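Local coordinates for protein PadR family transcriptional regulator (Streptococcus pneumoniae, PDB 5ZQH) that probably binds operator DNA as a dimeric, winged helix-turn-helix transcriptional regulator of the PadR family, at residues Q88-D91 / D92-K96. Numbering follows the deposited sequence.
Sequences QQWD and DLSQK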
ATOM      1  N   GLN A  88     -10.130  -7.393   2.811  1.00  7.87           N
ATOM      2  CA  GLN A  88     -10.077  -7.385   4.275  1.00  7.92           C
ATOM      3  C   GLN A  88      -8.974  -6.450   4.782  1.00  7.90           C
ATOM      4  O   GLN A  88      -9.198  -5.672   5.717  1.00  7.90           O
ATOM      5  CB  GLN A  88      -9.896  -8.797   4.831  1.00  7.94           C
ATOM      6  CG  GLN A  88     -11.092  -9.698   4.588  1.00  8.00           C
ATOM      7  CD  GLN A  88     -10.894 -11.087   5.152  1.00  8.03           C
ATOM      8  OE1 GLN A  88     -10.605 -12.033   4.412  1.00  8.05           O
ATOM      9  NE2 GLN A  88     -11.046 -11.220   6.469  1.00  8.02           N
ATOM     10  N   GLN A  89      -7.805  -6.521   4.148  1.00  7.89           N
ATOM     11  CA  GLN A  89      -6.677  -5.647   4.478  1.00  7.91           C
ATOM     12  C   GLN A  89      -6.956  -4.183   4.135  1.00  7.90           C
ATOM     13  O   GLN A  89      -6.536  -3.296   4.869  1.00  7.93           O
ATOM     14  CB  GLN A  89      -5.392  -6.122   3.804  1.00  7.91           C
ATOM     15  CG  GLN A  89      -4.132  -5.673   4.526  1.00  7.97           C
ATOM     16  CD  GLN A  89      -2.876  -6.371   4.043  1.00  7.99           C
ATOM     17  OE1 GLN A  89      -2.088  -6.863   4.848  1.00  8.00           O
ATOM     18  NE2 GLN A  89      -2.676  -6.410   2.727  1.00  8.01           N
ATOM     19  N   TRP A  90      -7.670  -3.939   3.037  1.00  7.91           N
ATOM     20  CA  TRP A  90      -8.045  -2.578   2.659  1.00  7.92           C
ATOM     21  C   TRP A  90      -9.046  -1.967   3.649  1.00  7.98           C
ATOM     22  O   TRP A  90      -8.860  -0.821   4.072  1.00  8.00           O
ATOM     23  CB  TRP A  90      -8.567  -2.484   1.216  1.00  7.82           C
ATOM     24  CG  TRP A  90      -8.930  -1.080   0.866  1.00  7.76           C
ATOM     25  CD1 TRP A  90     -10.193  -0.540   0.822  1.00  7.75           C
ATOM     26  CD2 TRP A  90      -8.026  -0.010   0.570  1.00  7.73           C
ATOM     27  NE1 TRP A  90     -10.127   0.795   0.492  1.00  7.72           N
ATOM     28  CE2 TRP A  90      -8.812   1.149   0.331  1.00  7.72           C
ATOM     29  CE3 TRP A  90      -6.628   0.083   0.469  1.00  7.70           C
ATOM     30  CZ2 TRP A  90      -8.244   2.387  -0.002  1.00  7.69           C
ATOM     31  CZ3 TRP A  90      -6.062   1.313   0.134  1.00  7.70           C
ATOM     32  CH2 TRP A  90      -6.875   2.452  -0.095  1.00  7.71           C
ATOM     33  N   ASP A  91     -10.085  -2.730   4.003  1.00  8.04           N
ATOM     34  CA  ASP A  91     -11.075  -2.332   5.012  1.00  8.11           C
ATOM     35  C   ASP A  91     -10.442  -2.069   6.384  1.00  8.13           C
ATOM     36  O   ASP A  91     -10.816  -1.106   7.065  1.00  8.13           O
ATOM     37  CB  ASP A  91     -12.177  -3.392   5.142  1.00  8.17           C
ATOM     38  CG  ASP A  91     -13.187  -3.355   3.993  1.00  8.23           C
ATOM     39  OD1 ASP A  91     -12.821  -2.990   2.849  1.00  8.28           O
ATOM     40  OD2 ASP A  91     -14.363  -3.713   4.235  1.00  8.25           O
ATOM     41  N   ASP A  92      -9.488  -2.925   6.770  1.00  8.15           N
ATOM     42  CA  ASP A  92      -8.785  -2.823   8.051  1.00  8.18           C
ATOM     43  C   ASP A  92      -7.908  -1.570   8.109  1.00  8.20           C
ATOM     44  O   ASP A  92      -8.029  -0.775   9.041  1.00  8.18           O
ATOM     45  CB  ASP A  92      -7.974  -4.103   8.335  1.00  8.21           C
ATOM     46  CG  ASP A  92      -7.122  -4.009   9.608  1.00  8.25           C
ATOM     47  OD1 ASP A  92      -7.678  -3.830  10.718  1.00  8.29           O
ATOM     48  OD2 ASP A  92      -5.884  -4.137   9.496  1.00  8.26           O
ATOM     49  N   LEU A  93      -7.058  -1.391   7.097  1.00  8.22           N
ATOM     50  CA  LEU A  93      -6.115  -0.273   7.060  1.00  8.27           C
ATOM     51  C   LEU A  93      -6.790   1.089   6.866  1.00  8.31           C
ATOM     52  O   LEU A  93      -6.302   2.091   7.392  1.00  8.36           O
ATOM     53  CB  LEU A  93      -4.998  -0.511   6.028  1.00  8.24           C
ATOM     54  CG  LEU A  93      -4.037  -1.691   6.277  1.00  8.23           C
ATOM     55  CD1 LEU A  93      -3.203  -1.986   5.037  1.00  8.22           C
ATOM     56  CD2 LEU A  93      -3.139  -1.466   7.488  1.00  8.21           C
ATOM     57  N   SER A  94      -7.918   1.113   6.149  1.00  8.31           N
ATOM     58  CA  SER A  94      -8.714   2.336   5.958  1.00  8.31           C
ATOM     59  C   SER A  94      -9.196   2.936   7.280  1.00  8.31           C
ATOM     60  O   SER A  94      -9.024   4.137   7.498  1.00  8.29           O
ATOM     61  CB  SER A  94      -9.899   2.097   5.012  1.00  8.31           C
ATOM     62  OG  SER A  94      -9.455   1.688   3.729  1.00  8.30           O
ATOM     63  N   GLN A  95      -9.777   2.103   8.151  1.00  8.34           N
ATOM     64  CA  GLN A  95     -10.266   2.562   9.460  1.00  8.37           C
ATOM     65  C   GLN A  95      -9.153   2.909  10.460  1.00  8.39           C
ATOM     66  O   GLN A  95      -9.331   3.785  11.309  1.00  8.38           O
ATOM     67  CB  GLN A  95     -11.329   1.617  10.060  1.00  8.39           C
ATOM     68  CG  GLN A  95     -10.821   0.328  10.700  1.00  8.43           C
ATOM     69  CD  GLN A  95     -11.799  -0.250  11.719  1.00  8.44           C
ATOM     70  OE1 GLN A  95     -12.981  -0.445  11.429  1.00  8.49           O
ATOM     71  NE2 GLN A  95     -11.305  -0.535  12.918  1.00  8.43           N
ATOM     72  N   LYS A  96      -8.007   2.234  10.332  1.00  8.42           N
ATOM     73  CA  LYS A  96      -6.795   2.567  11.093  1.00  8.45           C
ATOM     74  C   LYS A  96      -6.239   3.945  10.706  1.00  8.46           C
ATOM     75  O   LYS A  96      -5.908   4.752  11.582  1.00  8.43           O
ATOM     76  CB  LYS A  96      -5.704   1.508  10.879  1.00  8.47           C
ATOM     77  CG  LYS A  96      -5.953   0.170  11.554  1.00  8.47           C
ATOM     78  CD  LYS A  96      -4.841  -0.801  11.199  1.00  8.49           C
ATOM     79  CE  LYS A  96      -4.957  -2.091  11.984  1.00  8.49           C
ATOM     80  NZ  LYS A  96      -3.733  -2.922  11.824  1.00  8.50           N
TER
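S94 turns its hydroxyl back one helical turn onto W90, and the whole contact runs along a single unbroken helix, 77-101. The serine CB lies 3.2 Å from W90 O, with D91 O its more distant neighbour. One bond further, a chi1 of -61° sets OG opposite its own carbonyl carbon, and from there it donates a short 2.6 Å hydrogen bond to W90 O. The hydroxyl comes in above the carbonyl plane, 35° out of it, while S94 N bonds the same oxygen at 3.0 Å from the opposite face. Two donors from one residue grip W90 O; the OG bond, not the backbone one, holds the serine side chain in its rotation.

The same OG also rests over one face of the W90 indole, 3.4 Å above the ring plane and displaced from the ring centre. NE1 of W90 is the nearest ring atom to OG, yet the angle is too poor for a hydrogen bond, so this is van der Waals packing on the ring.

On the neighbouring strip of the helix, Q89 and L93 run alongside each other in the same direction, with CG of Q89 3.8 Å from CD1 of L93. Their backbones are joined by L93 N donating to Q89 O, just as D92 N donates to Q88 O. A turn further on, K96 stretches its extended chain back to D92, where NZ and OD2 form a salt bridge at 3.4 Å, its hydrogen bond a weak one.

W90 stacks on W90 of the second subunit, and L93 packs on L5 of that subunit. Within the chain, the S94-W90, L93-Q89 and K96-D92 pairs are i to i+4 contacts of an alpha helix, with a serine hydroxyl bonded back to the preceding turn's carbonyl, in the C-terminal helix that helps build the dimer interface of this PadR protein.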